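Local coordinates for listeria nuclear targeted protein A (Listeria monocytogenes, PDB 4CIH), which relieves repression of interferon-stimulated genes in infected host cells by blocking recruitment of the chromatin repressor BAHD1 to them, at residues 95-99 with 110-114. The protein carries 2 engineered substitutions. Residues are numbered along the deposited sequence; the frame is centred on the assembly and turned at random.
Sequences ERIQV and SEAVF
Both segments are helical and run roughly antiparallel, their axes 143° apart in direction and 9.8 Å apart at closest approach. The backbones come nearest at Val99 and Ser110, with CA atoms 5.2 Å apart. No hydrogen bond crosses between them. Residues 95-99 form one helical turn, closed by Val99 N to Glu95 O at 2.7 Å. Phe114 is t at chi1, with chi2 near -80°, and its ring reaches across to helix 77-103. The ring edge meets Val99 CG2 at 3.4 Å from Phe114 CD2. Arg96 CA also lies at the edge, 3.5 Å from Phe114 CE2. Arg96, t at chi1 and chi2, passes its CG 3.5 Å from Phe114 CZ, then leads its guanidinium away. Helix 109-117 packs here as a short extra helix on the four-helix up-and-down bundle of LntA, within the connection between helices 77-103 and 121-139. Ile97 points away from it, to Ile49 and Met56 of helix 42-63. Val99 is t; CG2 is 3.4 Å from Ser110 OG; CG1 is 4.0 Å from Glu111 CA and also borders the Phe114 ring. Ser110 is p; its OG sits 3.2 Å from Val99 CA and hydrogen-bonds to Asp102 OD2, about one turn after Val99 on helix 77-103. Glu95, t at chi1 and p at chi2, brings CG to 4.1 Å from Phe114 CD2 and OE2 to 3.5 Å from Ser110 CB.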
ATOM      1  N   GLU A  95      -2.723   4.502   4.620  1.00 34.63           N
ATOM      2  CA  GLU A  95      -3.084   5.664   5.383  1.00 32.42           C
ATOM      3  C   GLU A  95      -3.641   6.679   4.407  1.00 34.27           C
ATOM      4  O   GLU A  95      -4.805   7.107   4.526  1.00 46.58           O
ATOM      5  CB  GLU A  95      -1.850   6.183   6.129  1.00 43.17           C
ATOM      6  CG  GLU A  95      -2.098   7.168   7.264  1.00 49.52           C
ATOM      7  CD  GLU A  95      -3.217   6.785   8.226  1.00 50.51           C
ATOM      8  OE1 GLU A  95      -3.405   5.588   8.514  1.00 48.06           O
ATOM      9  OE2 GLU A  95      -3.903   7.709   8.729  1.00 63.37           O
ATOM     10  N   ARG A  96      -2.855   7.017   3.392  1.00 29.81           N
ATOM     11  CA  ARG A  96      -3.258   8.114   2.505  1.00 36.87           C
ATOM     12  C   ARG A  96      -4.640   7.989   1.883  1.00 33.62           C
ATOM     13  O   ARG A  96      -5.350   8.984   1.771  1.00 39.21           O
ATOM     14  CB  ARG A  96      -2.173   8.452   1.462  1.00 42.49           C
ATOM     15  CG  ARG A  96      -2.321   9.858   0.935  1.00 36.12           C
ATOM     16  CD  ARG A  96      -1.341  10.189  -0.161  1.00 48.30           C
ATOM     17  NE  ARG A  96      -1.648   9.433  -1.370  1.00 39.76           N
ATOM     18  CZ  ARG A  96      -0.783   9.265  -2.346  1.00 39.41           C
ATOM     19  NH1 ARG A  96       0.428   9.790  -2.220  1.00 36.16           N
ATOM     20  NH2 ARG A  96      -1.138   8.581  -3.434  1.00 41.49           N
ATOM     21  N   ILE A  97      -5.050   6.782   1.496  1.00 41.23           N
ATOM     22  CA  ILE A  97      -6.451   6.585   1.138  1.00 42.71           C
ATOM     23  C   ILE A  97      -7.355   6.849   2.337  1.00 50.18           C
ATOM     24  O   ILE A  97      -8.159   7.785   2.312  1.00 47.47           O
ATOM     25  CB  ILE A  97      -6.754   5.196   0.552  1.00 48.25           C
ATOM     26  CG1 ILE A  97      -6.035   5.039  -0.779  1.00 49.07           C
ATOM     27  CG2 ILE A  97      -8.251   5.072   0.286  1.00 44.98           C
ATOM     28  CD1 ILE A  97      -5.763   3.599  -1.145  1.00 59.60           C
ATOM     29  N   GLN A  98      -7.217   6.028   3.380  1.00 44.04           N
ATOM     30  CA  GLN A  98      -7.912   6.263   4.636  1.00 41.54           C
ATOM     31  C   GLN A  98      -8.151   7.741   4.894  1.00 41.99           C
ATOM     32  O   GLN A  98      -9.261   8.201   5.176  1.00 52.18           O
ATOM     33  CB  GLN A  98      -7.082   5.683   5.781  1.00 48.45           C
ATOM     34  CG  GLN A  98      -7.794   5.662   7.118  1.00 44.60           C
ATOM     35  CD  GLN A  98      -9.056   4.828   7.078  1.00 49.91           C
ATOM     36  OE1 GLN A  98      -8.995   3.601   7.119  1.00 50.23           O
ATOM     37  NE2 GLN A  98     -10.209   5.492   6.994  1.00 39.33           N
ATOM     38  N   VAL A  99      -7.070   8.487   4.779  1.00 48.21           N
ATOM     39  CA  VAL A  99      -7.018   9.853   5.227  1.00 40.65           C
ATOM     40  C   VAL A  99      -7.948  10.679   4.362  1.00 48.60           C
ATOM     41  O   VAL A  99      -8.768  11.437   4.881  1.00 43.89           O
ATOM     42  CB  VAL A  99      -5.555  10.304   5.147  1.00 41.32           C
ATOM     43  CG1 VAL A  99      -5.395  11.811   5.273  1.00 49.42           C
ATOM     44  CG2 VAL A  99      -4.771   9.571   6.227  1.00 44.93           C
ATOM     45  N   SER A 110      -7.200  11.997  10.785  1.00 45.92           N
ATOM     46  CA  SER A 110      -6.056  11.342  10.149  1.00 37.32           C
ATOM     47  C   SER A 110      -5.164  12.255   9.301  1.00 34.12           C
ATOM     48  O   SER A 110      -4.063  11.840   8.969  1.00 34.88           O
ATOM     49  CB  SER A 110      -6.448  10.039   9.413  1.00 30.62           C
ATOM     50  OG  SER A 110      -7.364  10.318   8.366  1.00 39.20           O
ATOM     51  N   GLU A 111      -5.573  13.504   9.039  1.00 35.17           N
ATOM     52  CA  GLU A 111      -4.762  14.480   8.237  1.00 28.73           C
ATOM     53  C   GLU A 111      -3.672  15.179   9.029  1.00 27.88           C
ATOM     54  O   GLU A 111      -2.548  15.323   8.531  1.00 31.53           O
ATOM     55  CB  GLU A 111      -5.634  15.584   7.612  1.00 25.89           C
ATOM     56  CG  GLU A 111      -5.368  15.980   6.158  1.00 31.56           C
ATOM     57  CD  GLU A 111      -3.938  16.269   5.760  1.00 39.65           C
ATOM     58  OE1 GLU A 111      -3.505  17.454   5.840  1.00 44.59           O
ATOM     59  OE2 GLU A 111      -3.278  15.333   5.249  1.00 43.87           O
ATOM     60  N   ALA A 112      -4.020  15.677  10.220  1.00 30.97           N
ATOM     61  CA  ALA A 112      -3.016  16.105  11.220  1.00 27.51           C
ATOM     62  C   ALA A 112      -1.873  15.093  11.367  1.00 30.37           C
ATOM     63  O   ALA A 112      -0.713  15.406  11.089  1.00 39.66           O
ATOM     64  CB  ALA A 112      -3.675  16.324  12.569  1.00 26.47           C
ATOM     65  N   VAL A 113      -2.206  13.926  11.910  1.00 33.12           N
ATOM     66  CA  VAL A 113      -1.297  12.799  12.133  1.00 35.00           C
ATOM     67  C   VAL A 113      -0.596  12.360  10.852  1.00 39.95           C
ATOM     68  O   VAL A 113       0.478  11.744  10.873  1.00 32.46           O
ATOM     69  CB  VAL A 113      -2.137  11.607  12.618  1.00 38.86           C
ATOM     70  CG1 VAL A 113      -1.320  10.328  12.745  1.00 34.56           C
ATOM     71  CG2 VAL A 113      -2.882  11.985  13.877  1.00 37.85           C
ATOM     72  N   PHE A 114      -1.227  12.693   9.731  1.00 45.07           N
ATOM     73  CA  PHE A 114      -0.655  12.414   8.435  1.00 43.82           C
ATOM     74  C   PHE A 114       0.638  13.182   8.247  1.00 35.47           C
ATOM     75  O   PHE A 114       1.705  12.593   8.069  1.00 40.79           O
ATOM     76  CB  PHE A 114      -1.645  12.757   7.308  1.00 41.59           C
ATOM     77  CG  PHE A 114      -1.244  12.166   5.996  1.00 54.97           C
ATOM     78  CD1 PHE A 114      -0.260  12.772   5.226  1.00 50.09           C
ATOM     79  CD2 PHE A 114      -1.748  10.934   5.600  1.00 50.70           C
ATOM     80  CE1 PHE A 114       0.174  12.181   4.055  1.00 52.28           C
ATOM     81  CE2 PHE A 114      -1.343  10.355   4.411  1.00 50.88           C
ATOM     82  CZ  PHE A 114      -0.380  10.981   3.637  1.00 57.68           C
TER